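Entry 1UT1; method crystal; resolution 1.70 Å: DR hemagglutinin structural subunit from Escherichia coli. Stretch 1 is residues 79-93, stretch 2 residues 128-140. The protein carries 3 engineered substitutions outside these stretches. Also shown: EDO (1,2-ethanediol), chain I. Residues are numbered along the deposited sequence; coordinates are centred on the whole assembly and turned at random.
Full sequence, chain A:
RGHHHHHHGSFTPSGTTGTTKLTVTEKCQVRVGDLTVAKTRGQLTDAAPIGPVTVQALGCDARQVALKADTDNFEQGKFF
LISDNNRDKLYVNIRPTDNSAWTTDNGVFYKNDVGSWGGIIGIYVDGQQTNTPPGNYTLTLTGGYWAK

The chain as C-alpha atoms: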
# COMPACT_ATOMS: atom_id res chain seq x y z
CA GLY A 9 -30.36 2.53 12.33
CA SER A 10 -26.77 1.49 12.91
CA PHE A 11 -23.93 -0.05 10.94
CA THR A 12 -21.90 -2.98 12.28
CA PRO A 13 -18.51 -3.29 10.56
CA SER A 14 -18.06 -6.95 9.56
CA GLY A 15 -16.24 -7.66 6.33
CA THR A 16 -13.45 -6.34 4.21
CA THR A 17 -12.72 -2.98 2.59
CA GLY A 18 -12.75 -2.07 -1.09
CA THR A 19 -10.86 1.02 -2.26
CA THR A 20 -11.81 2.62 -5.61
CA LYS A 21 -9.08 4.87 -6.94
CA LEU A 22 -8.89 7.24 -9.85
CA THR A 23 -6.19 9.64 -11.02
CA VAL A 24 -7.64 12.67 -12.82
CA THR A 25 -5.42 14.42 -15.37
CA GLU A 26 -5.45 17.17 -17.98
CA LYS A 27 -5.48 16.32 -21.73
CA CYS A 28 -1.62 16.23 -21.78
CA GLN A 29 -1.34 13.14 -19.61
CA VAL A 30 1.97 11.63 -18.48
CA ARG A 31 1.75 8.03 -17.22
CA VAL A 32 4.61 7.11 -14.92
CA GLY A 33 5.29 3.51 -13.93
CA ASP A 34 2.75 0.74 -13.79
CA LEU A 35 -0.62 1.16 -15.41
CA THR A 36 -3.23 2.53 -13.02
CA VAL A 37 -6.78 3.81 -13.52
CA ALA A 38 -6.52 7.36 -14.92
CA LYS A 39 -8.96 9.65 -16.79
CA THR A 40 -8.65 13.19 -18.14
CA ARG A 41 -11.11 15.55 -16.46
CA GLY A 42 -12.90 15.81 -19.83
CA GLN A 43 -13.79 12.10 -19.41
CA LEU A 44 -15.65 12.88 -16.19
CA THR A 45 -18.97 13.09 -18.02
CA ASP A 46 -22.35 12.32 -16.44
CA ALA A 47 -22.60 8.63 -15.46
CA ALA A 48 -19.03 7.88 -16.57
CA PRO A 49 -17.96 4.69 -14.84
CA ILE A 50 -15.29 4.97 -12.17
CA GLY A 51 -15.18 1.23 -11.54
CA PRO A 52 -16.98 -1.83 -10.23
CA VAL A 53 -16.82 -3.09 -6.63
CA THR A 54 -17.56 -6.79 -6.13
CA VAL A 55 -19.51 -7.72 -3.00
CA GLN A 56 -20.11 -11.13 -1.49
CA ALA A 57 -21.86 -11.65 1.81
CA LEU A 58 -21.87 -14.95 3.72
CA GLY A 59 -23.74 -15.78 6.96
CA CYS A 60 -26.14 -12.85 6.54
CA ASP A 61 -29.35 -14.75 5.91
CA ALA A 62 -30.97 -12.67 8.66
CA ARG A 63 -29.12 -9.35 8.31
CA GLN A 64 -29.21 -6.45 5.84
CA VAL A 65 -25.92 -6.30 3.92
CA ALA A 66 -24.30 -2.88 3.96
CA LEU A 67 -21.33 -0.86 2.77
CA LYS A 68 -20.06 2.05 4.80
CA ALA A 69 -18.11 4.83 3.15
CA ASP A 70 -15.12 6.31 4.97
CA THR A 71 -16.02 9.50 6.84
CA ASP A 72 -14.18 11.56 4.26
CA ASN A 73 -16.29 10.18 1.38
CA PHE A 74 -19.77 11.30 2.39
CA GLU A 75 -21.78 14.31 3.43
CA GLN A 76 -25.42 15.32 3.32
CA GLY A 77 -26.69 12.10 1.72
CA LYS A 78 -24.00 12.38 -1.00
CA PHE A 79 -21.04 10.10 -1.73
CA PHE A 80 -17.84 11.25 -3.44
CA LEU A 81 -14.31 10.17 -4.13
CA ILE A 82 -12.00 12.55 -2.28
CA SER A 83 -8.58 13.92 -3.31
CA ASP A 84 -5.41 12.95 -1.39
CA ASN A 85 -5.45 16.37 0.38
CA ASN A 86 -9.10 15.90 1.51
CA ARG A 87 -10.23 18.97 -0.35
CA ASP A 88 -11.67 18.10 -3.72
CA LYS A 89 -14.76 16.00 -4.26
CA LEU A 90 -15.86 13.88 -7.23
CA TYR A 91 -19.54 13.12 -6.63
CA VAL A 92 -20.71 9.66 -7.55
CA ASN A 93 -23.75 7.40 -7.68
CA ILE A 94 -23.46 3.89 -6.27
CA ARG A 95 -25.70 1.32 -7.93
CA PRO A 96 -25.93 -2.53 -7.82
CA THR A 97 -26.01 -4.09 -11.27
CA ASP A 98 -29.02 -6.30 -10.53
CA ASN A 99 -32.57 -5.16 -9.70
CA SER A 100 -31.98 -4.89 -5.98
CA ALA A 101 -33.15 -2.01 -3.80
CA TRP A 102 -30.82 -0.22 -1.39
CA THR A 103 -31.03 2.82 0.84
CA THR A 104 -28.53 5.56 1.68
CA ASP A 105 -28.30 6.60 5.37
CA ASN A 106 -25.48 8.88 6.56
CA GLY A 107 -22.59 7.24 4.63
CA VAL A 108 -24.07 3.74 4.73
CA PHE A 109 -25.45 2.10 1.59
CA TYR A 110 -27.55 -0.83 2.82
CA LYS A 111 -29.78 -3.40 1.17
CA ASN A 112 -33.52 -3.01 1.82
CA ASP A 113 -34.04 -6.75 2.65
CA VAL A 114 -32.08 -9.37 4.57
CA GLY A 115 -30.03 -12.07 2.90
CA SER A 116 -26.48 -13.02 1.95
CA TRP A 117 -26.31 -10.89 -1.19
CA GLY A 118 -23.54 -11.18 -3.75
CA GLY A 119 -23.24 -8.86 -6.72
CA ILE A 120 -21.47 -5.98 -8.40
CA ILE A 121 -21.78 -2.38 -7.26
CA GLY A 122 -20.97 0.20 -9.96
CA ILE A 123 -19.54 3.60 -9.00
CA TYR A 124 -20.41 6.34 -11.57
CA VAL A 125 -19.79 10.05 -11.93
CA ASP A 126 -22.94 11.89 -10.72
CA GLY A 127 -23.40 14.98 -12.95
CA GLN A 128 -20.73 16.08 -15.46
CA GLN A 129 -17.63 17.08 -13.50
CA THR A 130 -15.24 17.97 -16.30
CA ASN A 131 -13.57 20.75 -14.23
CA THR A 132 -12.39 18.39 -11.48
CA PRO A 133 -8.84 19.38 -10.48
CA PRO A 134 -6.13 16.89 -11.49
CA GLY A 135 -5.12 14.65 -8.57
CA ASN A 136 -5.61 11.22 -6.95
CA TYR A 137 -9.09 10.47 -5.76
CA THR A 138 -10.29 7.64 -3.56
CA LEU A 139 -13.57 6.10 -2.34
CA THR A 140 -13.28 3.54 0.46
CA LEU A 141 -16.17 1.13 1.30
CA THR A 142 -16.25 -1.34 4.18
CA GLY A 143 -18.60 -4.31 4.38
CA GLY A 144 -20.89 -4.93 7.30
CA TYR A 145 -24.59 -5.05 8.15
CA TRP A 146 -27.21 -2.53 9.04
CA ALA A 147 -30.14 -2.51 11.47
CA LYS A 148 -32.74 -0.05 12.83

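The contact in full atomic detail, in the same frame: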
# COMPACT_ATOMS: atom_id res chain seq x y z
N PHE A 79 -22.33 10.79 -1.75
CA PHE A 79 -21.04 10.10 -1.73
C PHE A 79 -20.12 10.78 -2.75
O PHE A 79 -20.57 11.28 -3.79
CB PHE A 79 -21.21 8.64 -2.18
CG PHE A 79 -21.97 7.79 -1.21
CD1 PHE A 79 -23.31 7.51 -1.41
CD2 PHE A 79 -21.33 7.26 -0.08
CE1 PHE A 79 -24.01 6.67 -0.52
CE2 PHE A 79 -22.01 6.46 0.82
CZ PHE A 79 -23.36 6.20 0.63
N PHE A 80 -18.82 10.70 -2.50
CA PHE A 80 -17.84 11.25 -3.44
C PHE A 80 -16.50 10.63 -3.20
O PHE A 80 -16.17 10.26 -2.06
CB PHE A 80 -17.73 12.80 -3.31
CG PHE A 80 -17.82 13.30 -1.88
CD1 PHE A 80 -16.68 13.38 -1.08
CD2 PHE A 80 -19.05 13.67 -1.34
CE1 PHE A 80 -16.76 13.82 0.26
CE2 PHE A 80 -19.16 14.06 0.02
CZ PHE A 80 -18.01 14.16 0.80
N LEU A 81 -15.73 10.47 -4.28
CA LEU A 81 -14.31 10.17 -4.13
C LEU A 81 -13.71 11.48 -3.62
O LEU A 81 -14.23 12.56 -3.92
CB LEU A 81 -13.66 9.83 -5.46
CG LEU A 81 -13.77 8.36 -5.88
CD1 LEU A 81 -15.18 8.10 -6.30
CD2 LEU A 81 -12.79 8.08 -7.05
N ILE A 82 -12.64 11.38 -2.86
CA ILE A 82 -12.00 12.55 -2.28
C ILE A 82 -10.53 12.59 -2.69
O ILE A 82 -9.89 11.55 -2.81
CB ILE A 82 -12.14 12.56 -0.72
CG1 ILE A 82 -11.81 13.96 -0.15
CG2 ILE A 82 -11.29 11.47 -0.08
CD1 ILE A 82 -12.88 15.05 -0.46
N SER A 83 -10.00 13.79 -2.95
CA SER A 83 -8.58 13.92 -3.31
C SER A 83 -7.66 13.56 -2.12
O SER A 83 -8.09 13.54 -0.96
CB SER A 83 -8.28 15.35 -3.79
OG SER A 83 -8.61 16.30 -2.78
N ASP A 84 -6.40 13.30 -2.42
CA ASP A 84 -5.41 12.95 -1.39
C ASP A 84 -5.35 14.02 -0.26
O ASP A 84 -5.18 13.68 0.91
CB ASP A 84 -4.04 12.80 -2.03
CG ASP A 84 -3.81 11.43 -2.62
OD1 ASP A 84 -4.75 10.61 -2.61
OD2 ASP A 84 -2.76 11.25 -3.26
N ASN A 85 -5.51 15.29 -0.63
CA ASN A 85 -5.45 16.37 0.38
C ASN A 85 -6.77 16.66 1.12
O ASN A 85 -6.82 17.52 2.00
CB ASN A 85 -4.82 17.64 -0.20
CG ASN A 85 -5.77 18.43 -1.13
OD1 ASN A 85 -5.42 19.51 -1.58
ND2 ASN A 85 -6.97 17.91 -1.40
N ASN A 86 -7.79 15.82 0.87
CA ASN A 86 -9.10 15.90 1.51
C ASN A 86 -9.94 17.06 1.06
O ASN A 86 -11.03 17.27 1.57
CB ASN A 86 -8.98 15.88 3.05
CG ASN A 86 -10.24 15.35 3.72
OD1 ASN A 86 -10.76 15.94 4.67
ND2 ASN A 86 -10.78 14.30 3.17
N ARG A 87 -9.48 17.80 0.07
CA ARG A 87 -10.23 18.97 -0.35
C ARG A 87 -11.26 18.80 -1.44
O ARG A 87 -12.33 19.42 -1.39
CB ARG A 87 -9.30 20.13 -0.71
CG ARG A 87 -10.08 21.41 -0.97
CD ARG A 87 -9.22 22.64 -0.93
NE ARG A 87 -8.36 22.75 0.26
CZ ARG A 87 -7.30 23.55 0.31
NH1 ARG A 87 -7.02 24.29 -0.74
NH2 ARG A 87 -6.52 23.60 1.38
N ASP A 88 -10.88 18.11 -2.51
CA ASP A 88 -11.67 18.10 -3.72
C ASP A 88 -12.50 16.85 -3.85
O ASP A 88 -12.02 15.73 -3.61
CB ASP A 88 -10.76 18.30 -4.94
CG ASP A 88 -9.96 19.58 -4.86
OD1 ASP A 88 -10.59 20.66 -4.79
OD2 ASP A 88 -8.71 19.51 -4.72
N LYS A 89 -13.79 17.07 -4.15
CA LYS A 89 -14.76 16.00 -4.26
C LYS A 89 -15.11 15.64 -5.72
O LYS A 89 -15.28 16.52 -6.59
CB LYS A 89 -16.05 16.39 -3.53
CG LYS A 89 -15.86 16.72 -2.07
CD LYS A 89 -17.17 17.31 -1.52
CE LYS A 89 -17.04 17.68 -0.05
NZ LYS A 89 -18.30 18.31 0.43
N LEU A 90 -15.32 14.35 -5.95
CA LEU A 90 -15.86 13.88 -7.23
C LEU A 90 -17.11 13.09 -6.88
O LEU A 90 -17.02 11.99 -6.32
CB LEU A 90 -14.85 12.98 -7.93
CG LEU A 90 -15.24 12.34 -9.26
CD1 LEU A 90 -15.59 13.45 -10.30
CD2 LEU A 90 -14.03 11.49 -9.77
N TYR A 91 -18.28 13.72 -7.06
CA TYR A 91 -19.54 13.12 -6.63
C TYR A 91 -19.85 11.91 -7.49
O TYR A 91 -19.76 11.96 -8.72
CB TYR A 91 -20.66 14.12 -6.74
CG TYR A 91 -20.51 15.22 -5.71
CD1 TYR A 91 -19.93 16.43 -6.04
CD2 TYR A 91 -20.94 15.01 -4.41
CE1 TYR A 91 -19.80 17.45 -5.09
CE2 TYR A 91 -20.77 16.00 -3.45
CZ TYR A 91 -20.19 17.21 -3.80
OH TYR A 91 -20.12 18.23 -2.85
N VAL A 92 -20.36 10.88 -6.83
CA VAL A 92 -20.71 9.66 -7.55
C VAL A 92 -22.07 9.11 -7.13
O VAL A 92 -22.52 9.31 -5.99
CB VAL A 92 -19.63 8.54 -7.32
CG1 VAL A 92 -18.28 8.94 -7.95
CG2 VAL A 92 -19.45 8.19 -5.79
N ASN A 93 -22.62 8.26 -8.01
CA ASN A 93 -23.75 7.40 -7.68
C ASN A 93 -23.21 6.00 -7.49
O ASN A 93 -22.22 5.62 -8.11
CB ASN A 93 -24.76 7.37 -8.80
CG ASN A 93 -25.60 8.61 -8.85
OD1 ASN A 93 -26.10 9.08 -7.81
ND2 ASN A 93 -25.71 9.19 -10.02
N GLN A 128 -22.00 15.84 -14.77
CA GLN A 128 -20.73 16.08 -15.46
C GLN A 128 -19.82 16.88 -14.54
O GLN A 128 -20.26 17.87 -13.91
CB GLN A 128 -20.93 16.75 -16.84
CG GLN A 128 -21.27 18.22 -16.79
CD GLN A 128 -20.01 19.10 -16.66
OE1 GLN A 128 -18.89 18.60 -16.77
NE2 GLN A 128 -20.20 20.41 -16.43
N GLN A 129 -18.59 16.40 -14.38
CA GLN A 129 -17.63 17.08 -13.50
C GLN A 129 -16.30 17.27 -14.21
O GLN A 129 -15.22 16.92 -13.69
CB GLN A 129 -17.50 16.34 -12.15
CG GLN A 129 -18.73 16.52 -11.27
CD GLN A 129 -18.79 15.53 -10.11
OE1 GLN A 129 -18.17 15.73 -9.08
NE2 GLN A 129 -19.57 14.46 -10.27
N THR A 130 -16.39 17.79 -15.43
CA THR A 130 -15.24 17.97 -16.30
C THR A 130 -14.24 19.06 -15.88
O THR A 130 -13.22 19.25 -16.54
CB THR A 130 -15.65 18.18 -17.78
OG1 THR A 130 -16.47 19.34 -17.88
CG2 THR A 130 -16.41 16.97 -18.32
N ASN A 131 -14.52 19.76 -14.79
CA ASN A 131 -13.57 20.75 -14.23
C ASN A 131 -12.89 20.26 -12.95
O ASN A 131 -12.27 21.04 -12.22
CB ASN A 131 -14.28 22.08 -13.91
CG ASN A 131 -14.66 22.85 -15.18
OD1 ASN A 131 -13.92 22.84 -16.17
ND2 ASN A 131 -15.83 23.47 -15.17
N THR A 132 -13.03 18.96 -12.66
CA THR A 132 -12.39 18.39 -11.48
C THR A 132 -10.89 18.64 -11.54
O THR A 132 -10.27 18.37 -12.56
CB THR A 132 -12.65 16.86 -11.43
OG1 THR A 132 -14.06 16.64 -11.30
CG2 THR A 132 -11.91 16.21 -10.25
N PRO A 133 -10.30 19.14 -10.46
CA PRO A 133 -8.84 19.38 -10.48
C PRO A 133 -8.07 18.06 -10.64
O PRO A 133 -8.41 17.05 -10.00
CB PRO A 133 -8.55 19.98 -9.10
CG PRO A 133 -9.85 20.43 -8.56
CD PRO A 133 -10.90 19.55 -9.19
N PRO A 134 -6.98 18.08 -11.40
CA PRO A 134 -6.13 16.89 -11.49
C PRO A 134 -5.62 16.48 -10.09
O PRO A 134 -5.33 17.33 -9.23
CB PRO A 134 -4.96 17.35 -12.38
CG PRO A 134 -5.62 18.42 -13.28
CD PRO A 134 -6.58 19.13 -12.37
N GLY A 135 -5.59 15.18 -9.84
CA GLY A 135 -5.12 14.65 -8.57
C GLY A 135 -5.52 13.18 -8.44
O GLY A 135 -6.00 12.58 -9.40
N ASN A 136 -5.26 12.62 -7.26
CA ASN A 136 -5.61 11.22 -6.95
C ASN A 136 -6.80 11.22 -6.04
O ASN A 136 -6.83 11.91 -5.02
CB ASN A 136 -4.43 10.52 -6.24
CG ASN A 136 -3.16 10.61 -7.04
OD1 ASN A 136 -3.12 10.21 -8.20
ND2 ASN A 136 -2.17 11.31 -6.49
N TYR A 137 -7.82 10.48 -6.44
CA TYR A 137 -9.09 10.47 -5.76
C TYR A 137 -9.38 9.07 -5.30
O TYR A 137 -9.04 8.12 -5.99
CB TYR A 137 -10.19 10.92 -6.74
CG TYR A 137 -10.11 12.40 -7.04
CD1 TYR A 137 -10.92 13.31 -6.37
CD2 TYR A 137 -9.22 12.88 -8.01
CE1 TYR A 137 -10.81 14.69 -6.61
CE2 TYR A 137 -9.14 14.25 -8.31
CZ TYR A 137 -9.88 15.15 -7.54
OH TYR A 137 -9.80 16.51 -7.82
N THR A 138 -10.05 8.95 -4.17
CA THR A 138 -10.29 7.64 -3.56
C THR A 138 -11.69 7.57 -2.93
O THR A 138 -12.16 8.55 -2.32
CB THR A 138 -9.19 7.38 -2.41
OG1 THR A 138 -7.86 7.60 -2.92
CG2 THR A 138 -9.27 5.96 -1.89
N LEU A 139 -12.31 6.38 -3.02
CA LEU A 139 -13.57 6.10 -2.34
C LEU A 139 -13.36 4.76 -1.63
O LEU A 139 -13.00 3.76 -2.26
CB LEU A 139 -14.75 5.98 -3.30
CG LEU A 139 -16.01 5.34 -2.68
CD1 LEU A 139 -16.60 6.23 -1.59
CD2 LEU A 139 -17.06 5.11 -3.78
N THR A 140 -13.52 4.75 -0.31
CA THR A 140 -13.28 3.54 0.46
C THR A 140 -14.59 3.02 1.07
O THR A 140 -15.35 3.80 1.68
CB THR A 140 -12.26 3.85 1.58
OG1 THR A 140 -11.02 4.28 0.98
CG2 THR A 140 -12.01 2.61 2.41
C1 EDO I . -6.35 17.82 -6.15
O1 EDO I . -6.67 17.94 -4.76
C2 EDO I . -5.87 19.19 -6.68
O2 EDO I . -4.98 19.80 -5.71
O HOH W 1 -7.47 10.20 -2.29
O HOH W 2 -17.42 18.20 -8.16

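How do the backbones meet? Strand 79-83 runs antiparallel to strand 135-140, and their hydrogen bonding centres on Ile82 and Thr138: Ile82 N donates to Thr138 O and Thr138 N to Ile82 O, both at 2.9 Å. Past this pair the ladder frays, with only a weak bond from Asp84 N to Asn136 O (3.0 Å) where the first strand gives way to a type I turn.

What holds the second strand of the hairpin, 89-93? Here a side chain stands in for a strand. The amide of Gln129 reads the backbone of Tyr91 in both directions: Tyr91 N donates to Gln129 OE1 and Gln129 NE2 to Tyr91 O, each at 2.9 Å. Water 2 also bridges Gln129 OE1 and Lys89 O.

Which side chains fill the space between? Tyr137 lies against the hairpin, with Ser83 CB over one ring face and Leu90 CB 4.2 Å from Tyr137 CD1. Its hydroxyl is anchored within its own stretch, Tyr137 OH donating to Pro133 O at 2.6 Å. Leu81 CG packs 3.6 Å from Leu139 CB, extending the apolar contact.

How is the polar end secured? Asn136 ND2 donates to Asp84 OD2 at 3.3 Å, while water 1 links Ile82 O, Asp84 OD1 and Thr138 OG1.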